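Long-range contact in putative fimbrium tip subunit Fim1C (PDB 4EPS), which is probably a component of the fimbrial tip, part of the surface filaments that mediate cell adhesion and biofilm formation: residues S434-E448 and Y481-G493. Numbering follows the deposited sequence.
Sequences SGELVALQDKDNSLE and YIVTYSKTAGSAG
The ring of Tyr-485 carries Leu-447 on one face, with CD1 of the leucine 3.5 Å from the ring centroid and almost on its normal, a CH-pi contact. At the ring's edge lies the carbonyl oxygen of Leu-437, to which Tyr-485 OH donates a hydrogen bond of 2.7 Å; Leu-440 N reaches the same oxygen from the other face of the carbonyl plane. Gln-441 CB approaches the ring obliquely, at 3.5 Å from Tyr-485 CD1. The second flat group is the amide of Gln-441. Because CG stands anti to the backbone N (chi1 -178°) and the chain then bends at chi2, NE2 reaches the hairpin turn. It gives one proton to Ser-486 O, 2.9 Å away and on a lone pair in the carbonyl plane, and the other to Asn-445 OD1. OE1 takes Asp-442 N and Leu-447 N on opposite faces. With an alanine here, Ser-486 O would probably lose its side-chain donor, and Asp-442 N and Leu-447 N the acceptor they share. Asn-445, the N-cap of helix 446-458, also donates from ND2 to Glu-448 OE1, while its CB rests 3.3 Å from Lys-487 O. Along helix 434-438 the contact turns apolar: Leu-437 CB meets Val-483 CG2 at 3.6 Å, and Val-438 CG2 packs on Ala-492 CB. A CB at Gly-490 would clash with Val-438 CA; beside it, a water accepts from Gly-490 N and donates to Val-438 O. This is a beta hairpin from a three-stranded antiparallel sheet, lying against helix 434-438, the loop after it and the start of helix 446-458. Apolar packing and the Tyr-485 bond seat the strands on helix 434-438, whereas the turn is held mainly by Gln-441, with a water bridging Lys-443 O and Lys-487 O.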
loop_
_atom_site.group_PDB
_atom_site.type_symbol
_atom_site.label_atom_id
_atom_site.label_comp_id
_atom_site.label_asym_id
_atom_site.label_seq_id
_atom_site.Cartn_x
_atom_site.Cartn_y
_atom_site.Cartn_z
ATOM N N SER A 434 -5.944 -27.804 17.566
ATOM C CA SER A 434 -6.941 -27.149 18.425
ATOM C C SER A 434 -6.561 -25.671 18.612
ATOM O O SER A 434 -7.444 -24.816 18.651
ATOM C CB SER A 434 -7.059 -27.886 19.760
ATOM O OG SER A 434 -5.787 -27.983 20.382
ATOM N N GLY A 435 -5.262 -25.371 18.617
ATOM C CA GLY A 435 -4.800 -23.988 18.788
ATOM C C GLY A 435 -5.209 -23.099 17.632
ATOM O O GLY A 435 -5.643 -21.956 17.825
ATOM N N GLU A 436 -5.079 -23.620 16.405
ATOM C CA GLU A 436 -5.476 -22.872 15.211
ATOM C C GLU A 436 -7.000 -22.586 15.223
ATOM O O GLU A 436 -7.425 -21.482 14.859
ATOM C CB GLU A 436 -5.088 -23.646 13.949
ATOM C CG GLU A 436 -3.614 -23.446 13.634
ATOM C CD GLU A 436 -3.071 -24.481 12.670
ATOM O OE1 GLU A 436 -3.135 -25.688 12.994
ATOM O OE2 GLU A 436 -2.593 -24.081 11.585
ATOM N N LEU A 437 -7.812 -23.583 15.621
ATOM C CA LEU A 437 -9.276 -23.403 15.687
ATOM C C LEU A 437 -9.675 -22.406 16.749
ATOM O O LEU A 437 -10.533 -21.566 16.491
ATOM C CB LEU A 437 -9.996 -24.733 15.967
ATOM C CG LEU A 437 -10.058 -25.695 14.763
ATOM C CD1 LEU A 437 -10.342 -27.130 15.252
ATOM C CD2 LEU A 437 -11.077 -25.207 13.705
ATOM N N VAL A 438 -9.066 -22.476 17.933
ATOM C CA VAL A 438 -9.412 -21.554 19.027
ATOM C C VAL A 438 -9.146 -20.093 18.605
ATOM O O VAL A 438 -9.969 -19.211 18.893
ATOM C CB VAL A 438 -8.664 -21.961 20.323
ATOM C CG1 VAL A 438 -8.649 -20.830 21.365
ATOM C CG2 VAL A 438 -9.303 -23.217 20.911
ATOM N N ALA A 439 -8.080 -19.866 17.821
ATOM C CA ALA A 439 -7.697 -18.520 17.362
ATOM C C ALA A 439 -8.658 -17.917 16.316
ATOM O O ALA A 439 -8.571 -16.716 16.051
ATOM C CB ALA A 439 -6.267 -18.536 16.824
ATOM N N LEU A 440 -9.576 -18.713 15.728
ATOM C CA LEU A 440 -10.594 -18.196 14.805
ATOM C C LEU A 440 -11.588 -17.251 15.500
ATOM O O LEU A 440 -12.245 -16.451 14.838
ATOM C CB LEU A 440 -11.386 -19.341 14.161
ATOM C CG LEU A 440 -10.571 -20.259 13.223
ATOM C CD1 LEU A 440 -11.446 -21.363 12.678
ATOM C CD2 LEU A 440 -10.006 -19.464 12.039
ATOM N N GLN A 441 -11.740 -17.384 16.813
ATOM C CA GLN A 441 -12.698 -16.547 17.530
ATOM C C GLN A 441 -11.975 -15.594 18.478
ATOM O O GLN A 441 -10.943 -15.934 19.056
ATOM C CB GLN A 441 -13.706 -17.455 18.305
ATOM C CG GLN A 441 -14.840 -16.725 19.086
ATOM C CD GLN A 441 -15.726 -15.879 18.172
ATOM O OE1 GLN A 441 -15.247 -15.013 17.440
ATOM N NE2 GLN A 441 -17.030 -16.084 18.222
ATOM N N ASP A 442 -12.519 -14.381 18.642
ATOM C CA ASP A 442 -11.981 -13.431 19.612
ATOM C C ASP A 442 -13.154 -12.771 20.360
ATOM O O ASP A 442 -14.313 -13.087 20.083
ATOM C CB ASP A 442 -11.032 -12.403 18.948
ATOM C CG ASP A 442 -11.663 -11.432 17.952
ATOM O OD1 ASP A 442 -12.918 -11.361 17.887
ATOM O OD2 ASP A 442 -10.905 -10.742 17.243
ATOM N N LYS A 443 -12.852 -11.843 21.288
ATOM C CA LYS A 443 -13.848 -11.168 22.130
ATOM C C LYS A 443 -14.834 -10.313 21.323
ATOM O O LYS A 443 -15.932 -10.056 21.812
ATOM C CB LYS A 443 -13.144 -10.305 23.211
ATOM C CG LYS A 443 -12.337 -9.119 22.666
ATOM C CD LYS A 443 -11.403 -8.508 23.718
ATOM C CE LYS A 443 -10.688 -7.270 23.217
ATOM N NZ LYS A 443 -9.827 -7.552 22.033
ATOM N N ASP A 444 -14.453 -9.898 20.099
ATOM C CA ASP A 444 -15.307 -9.111 19.196
ATOM C C ASP A 444 -16.058 -9.997 18.168
ATOM O O ASP A 444 -16.510 -9.486 17.142
ATOM C CB ASP A 444 -14.472 -8.039 18.468
ATOM C CG ASP A 444 -13.916 -6.991 19.426
ATOM O OD1 ASP A 444 -14.557 -6.734 20.456
ATOM O OD2 ASP A 444 -12.785 -6.526 19.201
ATOM N N ASN A 445 -16.227 -11.301 18.461
ATOM C CA ASN A 445 -16.917 -12.269 17.587
ATOM C C ASN A 445 -16.393 -12.205 16.122
ATOM O O ASN A 445 -17.182 -12.110 15.171
ATOM C CB ASN A 445 -18.459 -12.090 17.639
ATOM C CG ASN A 445 -19.272 -13.277 17.176
ATOM O OD1 ASN A 445 -18.758 -14.314 16.740
ATOM N ND2 ASN A 445 -20.584 -13.157 17.258
ATOM N N SER A 446 -15.068 -12.308 15.947
ATOM C CA SER A 446 -14.451 -12.332 14.602
ATOM C C SER A 446 -14.957 -13.519 13.766
ATOM O O SER A 446 -15.060 -13.413 12.545
ATOM C CB SER A 446 -12.928 -12.373 14.690
ATOM O OG SER A 446 -12.499 -13.422 15.544
ATOM N N LEU A 447 -15.320 -14.628 14.413
ATOM C CA LEU A 447 -15.812 -15.785 13.662
ATOM C C LEU A 447 -17.056 -15.394 12.853
ATOM O O LEU A 447 -17.113 -15.644 11.647
ATOM C CB LEU A 447 -16.111 -16.929 14.637
ATOM C CG LEU A 447 -16.452 -18.293 14.045
ATOM C CD1 LEU A 447 -16.221 -19.360 15.098
ATOM C CD2 LEU A 447 -17.937 -18.373 13.626
ATOM N N GLU A 448 -18.027 -14.746 13.489
ATOM C CA GLU A 448 -19.225 -14.375 12.738
ATOM C C GLU A 448 -19.028 -13.101 11.896
ATOM O O GLU A 448 -19.468 -13.080 10.739
ATOM C CB GLU A 448 -20.427 -14.205 13.697
ATOM C CG GLU A 448 -20.827 -15.553 14.298
ATOM C CD GLU A 448 -22.202 -15.652 14.930
ATOM O OE1 GLU A 448 -22.429 -15.028 15.995
ATOM O OE2 GLU A 448 -23.025 -16.434 14.404
ATOM N N TYR A 481 -8.975 -33.679 20.599
ATOM C CA TYR A 481 -9.481 -32.409 21.106
ATOM C C TYR A 481 -10.512 -31.900 20.085
ATOM O O TYR A 481 -10.292 -32.016 18.860
ATOM C CB TYR A 481 -8.347 -31.378 21.253
ATOM C CG TYR A 481 -7.559 -31.547 22.531
ATOM C CD1 TYR A 481 -6.642 -32.584 22.678
ATOM C CD2 TYR A 481 -7.714 -30.657 23.591
ATOM C CE1 TYR A 481 -5.898 -32.731 23.849
ATOM C CE2 TYR A 481 -6.940 -30.767 24.750
ATOM C CZ TYR A 481 -6.060 -31.827 24.885
ATOM O OH TYR A 481 -5.327 -31.971 26.034
ATOM N N ILE A 482 -11.628 -31.357 20.574
ATOM C CA ILE A 482 -12.689 -30.790 19.728
ATOM C C ILE A 482 -12.914 -29.360 20.192
ATOM O O ILE A 482 -12.793 -29.068 21.391
ATOM C CB ILE A 482 -13.988 -31.657 19.779
ATOM C CG1 ILE A 482 -14.327 -32.092 21.263
ATOM C CG2 ILE A 482 -13.850 -32.861 18.801
ATOM C CD1 ILE A 482 -15.810 -32.693 21.512
ATOM N N VAL A 483 -13.238 -28.481 19.255
ATOM C CA VAL A 483 -13.368 -27.073 19.563
ATOM C C VAL A 483 -14.821 -26.628 19.439
ATOM O O VAL A 483 -15.518 -26.975 18.483
ATOM C CB VAL A 483 -12.409 -26.216 18.667
ATOM C CG1 VAL A 483 -12.629 -24.714 18.867
ATOM C CG2 VAL A 483 -10.947 -26.572 18.972
ATOM N N THR A 484 -15.240 -25.836 20.418
ATOM C CA THR A 484 -16.556 -25.208 20.461
ATOM C C THR A 484 -16.347 -23.730 20.635
ATOM O O THR A 484 -15.252 -23.294 21.000
ATOM C CB THR A 484 -17.414 -25.806 21.590
ATOM O OG1 THR A 484 -16.695 -25.706 22.829
ATOM C CG2 THR A 484 -17.837 -27.250 21.286
ATOM N N TYR A 485 -17.391 -22.951 20.384
ATOM C CA TYR A 485 -17.288 -21.506 20.446
ATOM C C TYR A 485 -18.439 -20.867 21.181
ATOM O O TYR A 485 -19.564 -21.331 21.085
ATOM C CB TYR A 485 -17.322 -20.942 19.007
ATOM C CG TYR A 485 -16.158 -21.378 18.149
ATOM C CD1 TYR A 485 -14.915 -20.749 18.251
ATOM C CD2 TYR A 485 -16.289 -22.440 17.247
ATOM C CE1 TYR A 485 -13.819 -21.179 17.487
ATOM C CE2 TYR A 485 -15.211 -22.856 16.458
ATOM C CZ TYR A 485 -13.978 -22.232 16.594
ATOM O OH TYR A 485 -12.925 -22.668 15.826
ATOM N N SER A 486 -18.146 -19.746 21.806
ATOM C CA SER A 486 -19.135 -18.796 22.287
ATOM C C SER A 486 -18.984 -17.572 21.363
ATOM O O SER A 486 -18.145 -17.598 20.449
ATOM C CB SER A 486 -18.890 -18.444 23.746
ATOM O OG SER A 486 -17.698 -17.678 23.827
ATOM N N LYS A 487 -19.706 -16.468 21.646
ATOM C CA LYS A 487 -19.557 -15.249 20.855
ATOM C C LYS A 487 -18.268 -14.515 21.214
ATOM O O LYS A 487 -17.903 -13.563 20.524
ATOM C CB LYS A 487 -20.784 -14.337 21.036
ATOM C CG LYS A 487 -22.019 -14.884 20.331
ATOM C CD LYS A 487 -23.224 -13.979 20.511
ATOM C CE LYS A 487 -24.447 -14.558 19.841
ATOM N NZ LYS A 487 -25.678 -13.786 20.162
ATOM N N THR A 488 -17.539 -14.961 22.253
ATOM C CA THR A 488 -16.319 -14.271 22.674
ATOM C C THR A 488 -15.057 -15.148 22.693
ATOM O O THR A 488 -13.968 -14.598 22.862
ATOM C CB THR A 488 -16.516 -13.627 24.086
ATOM O OG1 THR A 488 -16.766 -14.658 25.046
ATOM C CG2 THR A 488 -17.665 -12.612 24.117
ATOM N N ALA A 489 -15.175 -16.492 22.572
ATOM C CA ALA A 489 -13.969 -17.325 22.621
ATOM C C ALA A 489 -14.183 -18.692 22.028
ATOM O O ALA A 489 -15.292 -19.193 22.003
ATOM C CB ALA A 489 -13.501 -17.500 24.075
ATOM N N GLY A 490 -13.087 -19.311 21.627
ATOM C CA GLY A 490 -13.064 -20.712 21.235
ATOM C C GLY A 490 -12.599 -21.491 22.466
ATOM O O GLY A 490 -11.864 -20.967 23.322
ATOM N N SER A 491 -13.005 -22.743 22.579
ATOM C CA SER A 491 -12.586 -23.562 23.716
ATOM C C SER A 491 -12.216 -24.945 23.218
ATOM O O SER A 491 -12.996 -25.544 22.475
ATOM C CB SER A 491 -13.713 -23.643 24.756
ATOM O OG SER A 491 -13.369 -24.550 25.792
ATOM N N ALA A 492 -11.033 -25.443 23.592
ATOM C CA ALA A 492 -10.590 -26.788 23.175
ATOM C C ALA A 492 -10.961 -27.788 24.273
ATOM O O ALA A 492 -10.499 -27.646 25.383
ATOM C CB ALA A 492 -9.081 -26.806 22.893
ATOM N N GLY A 493 -11.840 -28.740 23.967
ATOM C CA GLY A 493 -12.298 -29.736 24.923
ATOM C C GLY A 493 -11.725 -31.094 24.601
ATOM O O GLY A 493 -11.392 -31.368 23.451
HETATM O O HOH W 1 -10.651 -17.764 21.354
HETATM O O HOH W 2 -18.702 -10.930 21.134
#